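Local coordinates for DBF2 kinase activator protein MOB1 (Saccharomyces cerevisiae, PDB 2HJN) that activates the protein kinase DBF2 by binding to it, enabling its phosphorylation by CDC15 in late anaphase within the mitotic exit network, at residues Tyr87-Asn91 / Met140-Gln144; Leu177-Tyr181 / Phe205-Cys209; Tyr117-Phe121 / Lys134-Leu139. All coordinates share one frame. Residues are numbered along the deposited sequence.

Interaction 1. Residues Tyr87-Asn91 / Met140-Gln144; sequences YNQIN and MRWCQ
Both segments are helical, 87-91 within helix 75-97 and 140-144 within helix 132-147, and run nearly antiparallel: the N-to-C directions of the two short segments make an angle of 152°, their axes come no closer than 11.6 Å, and the nearest CA atoms, those of Tyr87 and Met140, lie 7.8 Å apart. At that spacing long side chains fill the gap. Tyr87 (chi1 t) is a knob set among Met140, Arg141, Cys143 and Gln144. Selenomethionine Met140 (chi1 and chi2 both m) brings its CE to 3.5 Å from Tyr87 CE1, 3.8 Å from Ile90 CG2 and 3.4 Å from Asn91 N; its SE lies obliquely 4.8 Å from the Tyr87 ring centroid, a Met-aromatic contact. Arg141 NH2 donates to Tyr87 OH (3.1 Å, 146°), while Arg141 NE donates to Gln144 OE1 (2.7 Å). Tyr26 and Ser29, from the chain before both helices, bond to both: Ser29 O to Tyr87 OH, Tyr26 OH to Asn91 OD1 and Arg141 NH2. The chemistry implies apolar packing round Met140 CE beside a buried phenol whose hydroxyl is satisfied by Arg141 and Ser29.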
loop_
_atom_site.group_PDB
_atom_site.type_symbol
_atom_site.label_atom_id
_atom_site.label_comp_id
_atom_site.label_asym_id
_atom_site.label_seq_id
_atom_site.Cartn_x
_atom_site.Cartn_y
_atom_site.Cartn_z
ATOM N N TYR A 87 1.095 -13.780 1.180
ATOM C CA TYR A 87 0.054 -13.269 2.096
ATOM C C TYR A 87 0.349 -11.779 2.374
ATOM O O TYR A 87 -0.537 -10.917 2.362
ATOM C CB TYR A 87 0.061 -14.059 3.424
ATOM C CG TYR A 87 -0.665 -13.290 4.520
ATOM C CD1 TYR A 87 -2.019 -13.530 4.750
ATOM C CD2 TYR A 87 -0.023 -12.287 5.279
ATOM C CE1 TYR A 87 -2.725 -12.844 5.728
ATOM C CE2 TYR A 87 -0.742 -11.559 6.244
ATOM C CZ TYR A 87 -2.101 -11.855 6.445
ATOM O OH TYR A 87 -2.900 -11.185 7.327
ATOM N N ASN A 88 1.614 -11.474 2.623
ATOM C CA ASN A 88 1.963 -10.100 2.973
ATOM C C ASN A 88 1.797 -9.102 1.795
ATOM O O ASN A 88 1.377 -7.961 2.004
ATOM C CB ASN A 88 3.413 -10.022 3.601
ATOM C CG ASN A 88 3.471 -10.349 5.106
ATOM O OD1 ASN A 88 2.507 -10.206 5.839
ATOM N ND2 ASN A 88 4.680 -10.722 5.578
ATOM N N GLN A 89 2.112 -9.522 0.565
ATOM C CA GLN A 89 1.835 -8.692 -0.629
ATOM C C GLN A 89 0.318 -8.449 -0.808
ATOM O O GLN A 89 -0.125 -7.323 -1.156
ATOM C CB GLN A 89 2.473 -9.349 -1.894
ATOM C CG GLN A 89 4.037 -9.405 -1.797
ATOM C CD GLN A 89 4.687 -10.167 -2.918
ATOM O OE1 GLN A 89 4.134 -10.244 -4.018
ATOM N NE2 GLN A 89 5.890 -10.746 -2.658
ATOM N N ILE A 90 -0.501 -9.474 -0.542
ATOM C CA ILE A 90 -1.995 -9.365 -0.749
ATOM C C ILE A 90 -2.590 -8.474 0.363
ATOM O O ILE A 90 -3.409 -7.605 0.109
ATOM C CB ILE A 90 -2.656 -10.758 -0.774
ATOM C CG1 ILE A 90 -2.322 -11.499 -2.060
ATOM C CG2 ILE A 90 -4.176 -10.642 -0.657
ATOM C CD1 ILE A 90 -2.561 -13.082 -1.929
ATOM N N ASN A 91 -2.098 -8.659 1.584
ATOM C CA ASN A 91 -2.385 -7.758 2.697
ATOM C C ASN A 91 -2.073 -6.275 2.383
ATOM O O ASN A 91 -2.927 -5.397 2.641
ATOM C CB ASN A 91 -1.611 -8.188 3.982
ATOM C CG ASN A 91 -2.022 -7.379 5.181
ATOM O OD1 ASN A 91 -3.198 -7.434 5.613
ATOM N ND2 ASN A 91 -1.083 -6.594 5.734
HETATM N N MSE A 140 -8.152 -14.047 5.478
HETATM C CA MSE A 140 -6.790 -13.589 5.863
HETATM C C MSE A 140 -6.492 -13.922 7.317
HETATM O O MSE A 140 -5.395 -14.368 7.616
HETATM C CB MSE A 140 -6.630 -12.092 5.647
HETATM C CG MSE A 140 -6.772 -11.679 4.180
HETATM SE SE MSE A 140 -5.381 -12.426 2.942
HETATM C CE MSE A 140 -4.186 -10.903 3.158
ATOM N N ARG A 141 -7.445 -13.700 8.228
ATOM C CA ARG A 141 -7.273 -14.104 9.649
ATOM C C ARG A 141 -7.107 -15.633 9.773
ATOM O O ARG A 141 -6.374 -16.094 10.617
ATOM C CB ARG A 141 -8.454 -13.655 10.554
ATOM C CG ARG A 141 -8.578 -12.115 10.884
ATOM C CD ARG A 141 -7.276 -11.357 11.287
ATOM N NE ARG A 141 -6.342 -11.068 10.174
ATOM C CZ ARG A 141 -6.480 -10.132 9.248
ATOM N NH1 ARG A 141 -7.542 -9.341 9.189
ATOM N NH2 ARG A 141 -5.538 -10.000 8.332
ATOM N N TRP A 142 -7.808 -16.397 8.942
ATOM C CA TRP A 142 -7.606 -17.876 8.897
ATOM C C TRP A 142 -6.160 -18.242 8.442
ATOM O O TRP A 142 -5.516 -19.167 9.006
ATOM C CB TRP A 142 -8.676 -18.577 8.024
ATOM C CG TRP A 142 -8.430 -20.068 7.882
ATOM C CD1 TRP A 142 -8.845 -21.069 8.715
ATOM C CD2 TRP A 142 -7.688 -20.680 6.844
ATOM N NE1 TRP A 142 -8.424 -22.300 8.230
ATOM C CE2 TRP A 142 -7.693 -22.083 7.087
ATOM C CE3 TRP A 142 -7.055 -20.189 5.691
ATOM C CZ2 TRP A 142 -7.035 -22.984 6.252
ATOM C CZ3 TRP A 142 -6.362 -21.107 4.869
ATOM C CH2 TRP A 142 -6.393 -22.484 5.137
ATOM N N CYS A 143 -5.642 -17.525 7.436
ATOM C CA CYS A 143 -4.256 -17.775 7.003
ATOM C C CYS A 143 -3.245 -17.537 8.136
ATOM O O CYS A 143 -2.324 -18.340 8.317
ATOM C CB CYS A 143 -3.885 -16.935 5.762
ATOM S SG CYS A 143 -4.744 -17.424 4.270
ATOM N N GLN A 144 -3.391 -16.413 8.844
ATOM C CA GLN A 144 -2.537 -16.094 9.993
ATOM C C GLN A 144 -2.613 -17.155 11.090
ATOM O O GLN A 144 -1.593 -17.498 11.679
ATOM C CB GLN A 144 -2.847 -14.694 10.581
ATOM C CG GLN A 144 -2.538 -13.556 9.616
ATOM C CD GLN A 144 -2.627 -12.221 10.272
ATOM O OE1 GLN A 144 -3.734 -11.754 10.579
ATOM N NE2 GLN A 144 -1.455 -11.594 10.539
#

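Interaction 2. Residues Leu177-Tyr181 / Phe205-Cys209. With SO4 (sulfate ion), chain C.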
loop_
_atom_site.group_PDB
_atom_site.type_symbol
_atom_site.label_atom_id
_atom_site.label_comp_id
_atom_site.label_asym_id
_atom_site.label_seq_id
_atom_site.Cartn_x
_atom_site.Cartn_y
_atom_site.Cartn_z
ATOM N N LEU A 177 -5.948 -17.600 -1.369
ATOM C CA LEU A 177 -5.350 -16.290 -1.630
ATOM C C LEU A 177 -5.613 -15.829 -3.069
ATOM O O LEU A 177 -5.841 -14.635 -3.309
ATOM C CB LEU A 177 -3.844 -16.325 -1.315
ATOM C CG LEU A 177 -3.454 -16.465 0.172
ATOM C CD1 LEU A 177 -1.910 -16.513 0.366
ATOM C CD2 LEU A 177 -4.081 -15.385 1.073
ATOM N N PHE A 178 -5.617 -16.765 -4.022
ATOM C CA PHE A 178 -5.976 -16.427 -5.433
ATOM C C PHE A 178 -7.311 -15.729 -5.560
ATOM O O PHE A 178 -7.385 -14.773 -6.290
ATOM C CB PHE A 178 -5.923 -17.642 -6.404
ATOM C CG PHE A 178 -6.093 -17.255 -7.885
ATOM C CD1 PHE A 178 -4.985 -17.147 -8.732
ATOM C CD2 PHE A 178 -7.371 -17.034 -8.417
ATOM C CE1 PHE A 178 -5.135 -16.783 -10.069
ATOM C CE2 PHE A 178 -7.543 -16.626 -9.772
ATOM C CZ PHE A 178 -6.427 -16.505 -10.583
ATOM N N ARG A 179 -8.361 -16.214 -4.871
ATOM C CA ARG A 179 -9.696 -15.579 -4.874
ATOM C C ARG A 179 -9.651 -14.077 -4.473
ATOM O O ARG A 179 -10.504 -13.309 -4.899
ATOM C CB ARG A 179 -10.652 -16.325 -3.900
ATOM C CG ARG A 179 -10.911 -17.806 -4.358
ATOM C CD ARG A 179 -11.674 -18.734 -3.428
ATOM N NE ARG A 179 -11.528 -20.074 -3.994
ATOM C CZ ARG A 179 -11.514 -21.211 -3.316
ATOM N NH1 ARG A 179 -11.660 -21.206 -2.012
ATOM N NH2 ARG A 179 -11.364 -22.372 -3.974
ATOM N N VAL A 180 -8.688 -13.697 -3.616
ATOM C CA VAL A 180 -8.508 -12.266 -3.210
ATOM C C VAL A 180 -7.967 -11.474 -4.388
ATOM O O VAL A 180 -8.468 -10.379 -4.686
ATOM C CB VAL A 180 -7.578 -12.111 -1.977
ATOM C CG1 VAL A 180 -7.494 -10.625 -1.571
ATOM C CG2 VAL A 180 -8.103 -12.995 -0.775
ATOM N N TYR A 181 -6.970 -12.014 -5.085
ATOM C CA TYR A 181 -6.500 -11.353 -6.333
ATOM C C TYR A 181 -7.651 -11.204 -7.324
ATOM O O TYR A 181 -7.780 -10.145 -7.971
ATOM C CB TYR A 181 -5.389 -12.163 -7.043
ATOM C CG TYR A 181 -3.984 -11.957 -6.521
ATOM C CD1 TYR A 181 -3.337 -10.731 -6.639
ATOM C CD2 TYR A 181 -3.289 -13.025 -5.944
ATOM C CE1 TYR A 181 -2.023 -10.584 -6.167
ATOM C CE2 TYR A 181 -2.017 -12.887 -5.486
ATOM C CZ TYR A 181 -1.383 -11.670 -5.604
ATOM O OH TYR A 181 -0.110 -11.607 -5.164
ATOM N N PHE A 205 1.176 -10.648 -8.660
ATOM C CA PHE A 205 0.347 -11.692 -9.246
ATOM C C PHE A 205 1.141 -12.622 -10.208
ATOM O O PHE A 205 0.924 -13.852 -10.207
ATOM C CB PHE A 205 -0.821 -11.018 -9.964
ATOM C CG PHE A 205 -1.803 -11.975 -10.606
ATOM C CD1 PHE A 205 -2.688 -12.696 -9.829
ATOM C CD2 PHE A 205 -1.851 -12.116 -11.997
ATOM C CE1 PHE A 205 -3.602 -13.589 -10.408
ATOM C CE2 PHE A 205 -2.774 -13.002 -12.627
ATOM C CZ PHE A 205 -3.641 -13.735 -11.838
ATOM N N ARG A 206 2.000 -12.018 -11.034
ATOM C CA ARG A 206 2.860 -12.756 -11.939
ATOM C C ARG A 206 3.759 -13.725 -11.143
ATOM O O ARG A 206 3.893 -14.883 -11.517
ATOM C CB ARG A 206 3.742 -11.781 -12.763
ATOM C CG ARG A 206 4.903 -12.452 -13.608
ATOM C CD ARG A 206 5.763 -11.420 -14.447
ATOM N NE ARG A 206 6.813 -10.733 -13.662
ATOM C CZ ARG A 206 6.936 -9.399 -13.547
ATOM N NH1 ARG A 206 6.061 -8.590 -14.158
ATOM N NH2 ARG A 206 7.926 -8.865 -12.826
ATOM N N HIS A 207 4.406 -13.228 -10.090
ATOM C CA HIS A 207 5.302 -14.035 -9.243
ATOM C C HIS A 207 4.503 -15.148 -8.510
ATOM O O HIS A 207 4.981 -16.304 -8.388
ATOM C CB HIS A 207 6.102 -13.102 -8.303
ATOM C CG HIS A 207 7.122 -13.810 -7.445
ATOM N ND1 HIS A 207 7.329 -13.490 -6.116
ATOM C CD2 HIS A 207 7.974 -14.830 -7.716
ATOM C CE1 HIS A 207 8.269 -14.269 -5.613
ATOM N NE2 HIS A 207 8.674 -15.097 -6.559
ATOM N N PHE A 208 3.277 -14.821 -8.071
ATOM C CA PHE A 208 2.369 -15.801 -7.423
ATOM C C PHE A 208 2.082 -16.973 -8.393
ATOM O O PHE A 208 2.229 -18.134 -8.028
ATOM C CB PHE A 208 1.068 -15.082 -6.986
ATOM C CG PHE A 208 0.070 -15.957 -6.241
ATOM C CD1 PHE A 208 0.012 -15.938 -4.849
ATOM C CD2 PHE A 208 -0.856 -16.743 -6.936
ATOM C CE1 PHE A 208 -0.948 -16.742 -4.120
ATOM C CE2 PHE A 208 -1.825 -17.535 -6.252
ATOM C CZ PHE A 208 -1.882 -17.523 -4.832
ATOM N N CYS A 209 1.714 -16.640 -9.640
ATOM C CA CYS A 209 1.359 -17.611 -10.670
ATOM C C CYS A 209 2.548 -18.425 -11.179
ATOM O O CYS A 209 2.384 -19.600 -11.452
ATOM C CB CYS A 209 0.646 -16.937 -11.851
ATOM S SG CYS A 209 -1.003 -16.268 -11.414
HETATM S S SO4 C . -11.036 -24.864 -0.784
HETATM O O1 SO4 C . -9.639 -25.255 -0.563
HETATM O O2 SO4 C . -11.251 -24.900 -2.241
HETATM O O3 SO4 C . -11.969 -25.674 -0.018
HETATM O O4 SO4 C . -11.356 -23.523 -0.330
#
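Aromatic pairing dominates this junction between two nearly antiparallel helical segments, whose axes approach to 11.8 Å at 149°. Tyr181 takes part in two edge-to-face pairs: the edge of Phe205 points at the face of Tyr181 (centroids 5.3 Å apart, planes at 68°), and the edge of Tyr181 points at the face of Phe208 (5.3 Å, 66°). Phe178 meets Phe205 obliquely, with centroids 5.7 Å apart and planes at 50°.

Apolar contacts complete the interface. Leu177 CB lies 4.1 Å from Phe208 CE1, Phe178 CD1 is 4.0 Å from Phe208 CE2, and Phe178 CE1 is 4.4 Å from Cys209 SG. No hydrogen bond crosses between the segments; the Tyr181 hydroxyl instead bonds Ser204, just before 205-209.

Polar chemistry appears on Arg179, which is out of reach of 205-209. Its NH1 donates to sulfate O4 (2.9 Å) and its NH2 to O2 (3.1 Å); the ion probably came from the crystallisation liquor, and Arg175 also binds it.

Phe86 of helix 75-97 adds its ring edge-to-face with Phe208, and Leu229, Val230 and Leu233 of helix 227-233 pack on Phe205. Phe178, Tyr181, Phe205 and Phe208 form an aromatic cluster in the buried core of the helical Mob1/phocein fold.

Interaction 3. Residues Tyr117-Phe121 / Lys134-Leu139; sequences YLWAF and KYVECL
This is a partly buried, largely aromatic contact that lays the end of strand 115-117 and the extended chain after it against helix 132-147. Residues 117-120 have extended backbone angles, whereas Phe121 turns to phi/psi -77/-38°; 134-139 is helical, with Cys138 N bonded to Lys134 O (3.0 Å). The closest CA pair is Trp119 and Tyr135, 6.7 Å apart.

Trp119 (chi1 t, chi2 -107°) lies over the helix. Cys138 CB stands 3.8 Å from the centroid of the Trp119 five-membered ring, 21° off the normal, a CH-pi contact, while Trp119 CZ3 reaches Leu139 CB at 4.0 Å. The edge of the six-membered ring of Trp119 points at the face of Tyr135 (chi1 t), centroids 5.8 Å apart and planes at 73°. Cys138 SG makes oblique sulfur-aromatic contacts with Trp119 (4.5 Å to the five-ring centroid) and Phe121 (4.9 Å to the ring centroid).

No direct hydrogen bond joins the segments, but a water donates to Leu118 O (2.6 Å) and bonds Tyr135 OH (2.9 Å). Arg176 of helix 165-187 touches Trp119 and Leu139, and Arg179 touches Tyr117 and Tyr135. The side chain of Tyr135 is about 9 Å from the bound zinc ion, which places this aromatic and sulfur-aromatic loop-to-helix contact near the metal site of the Mob1/phocein fold.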
loop_
_atom_site.group_PDB
_atom_site.type_symbol
_atom_site.label_atom_id
_atom_site.label_comp_id
_atom_site.label_asym_id
_atom_site.label_seq_id
_atom_site.Cartn_x
_atom_site.Cartn_y
_atom_site.Cartn_z
ATOM N N TYR A 117 -17.608 -16.664 -4.538
ATOM C CA TYR A 117 -16.877 -17.511 -3.582
ATOM C C TYR A 117 -17.491 -17.480 -2.204
ATOM O O TYR A 117 -17.869 -16.432 -1.732
ATOM C CB TYR A 117 -15.382 -17.125 -3.494
ATOM C CG TYR A 117 -14.724 -17.098 -4.851
ATOM C CD1 TYR A 117 -14.400 -15.905 -5.459
ATOM C CD2 TYR A 117 -14.470 -18.288 -5.542
ATOM C CE1 TYR A 117 -13.790 -15.906 -6.751
ATOM C CE2 TYR A 117 -13.859 -18.297 -6.766
ATOM C CZ TYR A 117 -13.539 -17.119 -7.376
ATOM O OH TYR A 117 -12.956 -17.142 -8.623
ATOM N N LEU A 118 -17.560 -18.637 -1.558
ATOM C CA LEU A 118 -18.323 -18.824 -0.329
ATOM C C LEU A 118 -17.406 -19.174 0.833
ATOM O O LEU A 118 -16.287 -19.672 0.610
ATOM C CB LEU A 118 -19.374 -19.944 -0.530
ATOM C CG LEU A 118 -20.262 -19.948 -1.757
ATOM C CD1 LEU A 118 -21.091 -21.266 -1.866
ATOM C CD2 LEU A 118 -21.192 -18.770 -1.799
ATOM N N TRP A 119 -17.850 -18.882 2.068
ATOM C CA TRP A 119 -17.046 -19.169 3.293
ATOM C C TRP A 119 -17.825 -20.048 4.263
ATOM O O TRP A 119 -18.967 -19.748 4.583
ATOM C CB TRP A 119 -16.646 -17.863 4.036
ATOM C CG TRP A 119 -15.606 -18.038 5.150
ATOM C CD1 TRP A 119 -15.814 -17.969 6.509
ATOM C CD2 TRP A 119 -14.228 -18.366 4.977
ATOM N NE1 TRP A 119 -14.639 -18.199 7.170
ATOM C CE2 TRP A 119 -13.655 -18.465 6.256
ATOM C CE3 TRP A 119 -13.414 -18.579 3.843
ATOM C CZ2 TRP A 119 -12.306 -18.764 6.448
ATOM C CZ3 TRP A 119 -12.069 -18.887 4.028
ATOM C CH2 TRP A 119 -11.527 -18.975 5.321
ATOM N N ALA A 120 -17.182 -21.118 4.732
ATOM C CA ALA A 120 -17.703 -21.894 5.868
ATOM C C ALA A 120 -17.147 -21.363 7.179
ATOM O O ALA A 120 -15.917 -21.341 7.411
ATOM C CB ALA A 120 -17.388 -23.336 5.724
ATOM N N PHE A 121 -18.071 -20.916 8.027
ATOM C CA PHE A 121 -17.739 -20.268 9.282
ATOM C C PHE A 121 -17.316 -21.285 10.355
ATOM O O PHE A 121 -16.417 -21.009 11.136
ATOM C CB PHE A 121 -18.937 -19.434 9.779
ATOM C CG PHE A 121 -19.036 -18.095 9.129
ATOM C CD1 PHE A 121 -19.950 -17.871 8.107
ATOM C CD2 PHE A 121 -18.175 -17.085 9.483
ATOM C CE1 PHE A 121 -20.014 -16.639 7.482
ATOM C CE2 PHE A 121 -18.227 -15.846 8.854
ATOM C CZ PHE A 121 -19.149 -15.625 7.860
ATOM N N LYS A 134 -16.082 -9.018 4.460
ATOM C CA LYS A 134 -16.227 -10.061 5.461
ATOM C C LYS A 134 -15.478 -11.320 5.071
ATOM O O LYS A 134 -14.800 -11.892 5.907
ATOM C CB LYS A 134 -17.717 -10.404 5.729
ATOM C CG LYS A 134 -17.926 -11.486 6.818
ATOM C CD LYS A 134 -17.740 -10.786 8.183
ATOM C CE LYS A 134 -18.188 -11.614 9.339
ATOM N NZ LYS A 134 -18.263 -10.701 10.515
ATOM N N TYR A 135 -15.636 -11.741 3.813
ATOM C CA TYR A 135 -14.918 -12.846 3.214
ATOM C C TYR A 135 -13.378 -12.687 3.379
ATOM O O TYR A 135 -12.690 -13.570 3.907
ATOM C CB TYR A 135 -15.260 -12.952 1.713
ATOM C CG TYR A 135 -14.597 -14.174 1.088
ATOM C CD1 TYR A 135 -13.233 -14.155 0.801
ATOM C CD2 TYR A 135 -15.294 -15.353 0.866
ATOM C CE1 TYR A 135 -12.591 -15.224 0.273
ATOM C CE2 TYR A 135 -14.646 -16.464 0.315
ATOM C CZ TYR A 135 -13.279 -16.377 0.040
ATOM O OH TYR A 135 -12.551 -17.424 -0.487
ATOM N N VAL A 136 -12.880 -11.531 2.948
ATOM C CA VAL A 136 -11.432 -11.264 2.929
ATOM C C VAL A 136 -10.857 -11.252 4.351
ATOM O O VAL A 136 -9.873 -11.947 4.649
ATOM C CB VAL A 136 -11.103 -9.971 2.118
ATOM C CG1 VAL A 136 -9.550 -9.647 2.159
ATOM C CG2 VAL A 136 -11.538 -10.166 0.685
ATOM N N GLU A 137 -11.563 -10.571 5.247
ATOM C CA GLU A 137 -11.227 -10.582 6.651
ATOM C C GLU A 137 -11.099 -11.983 7.230
ATOM O O GLU A 137 -10.076 -12.305 7.837
ATOM C CB GLU A 137 -12.240 -9.719 7.449
ATOM C CG GLU A 137 -12.000 -9.654 8.957
ATOM C CD GLU A 137 -10.832 -8.771 9.364
ATOM O OE1 GLU A 137 -10.631 -7.756 8.700
ATOM O OE2 GLU A 137 -10.131 -9.062 10.374
ATOM N N CYS A 138 -12.154 -12.803 7.096
ATOM C CA CYS A 138 -12.181 -14.184 7.603
ATOM C C CYS A 138 -11.044 -15.023 7.007
ATOM O O CYS A 138 -10.379 -15.794 7.724
ATOM C CB CYS A 138 -13.528 -14.830 7.218
ATOM S SG CYS A 138 -14.979 -14.232 8.200
ATOM N N LEU A 139 -10.871 -14.934 5.682
ATOM C CA LEU A 139 -9.857 -15.704 4.985
ATOM C C LEU A 139 -8.471 -15.340 5.452
ATOM O O LEU A 139 -7.679 -16.245 5.725
ATOM C CB LEU A 139 -9.907 -15.544 3.453
ATOM C CG LEU A 139 -8.889 -16.186 2.498
ATOM C CD1 LEU A 139 -9.450 -16.216 1.067
ATOM C CD2 LEU A 139 -7.625 -15.417 2.353
HETATM O O HOH W 1 -13.796 -20.004 -0.100
#

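From the N terminus, helix 75-97 supplies 87-91, whose partner 140-144 lies 49 residues on, so interaction 1 closes a long loop. Within that loop interaction 3 closes a shorter one, joining 117-121 to 134-139; both end on helix 132-147, where Trp142 CB touches Trp119 CH2 at 3.9 Å. Interaction 2 follows in series, pairing helices 165-187 and 198-214 through a 24-residue separation. Helix 165-187 links all three: Leu177 CB meets Ile90 CD1 (3.5 Å), Leu177 CD2 meets Met140 SE (3.7 Å), and Arg179 CD reaches Tyr117 CD2 (3.5 Å). Together the contacts tie four helices and the chain after strand 115-117 into one core.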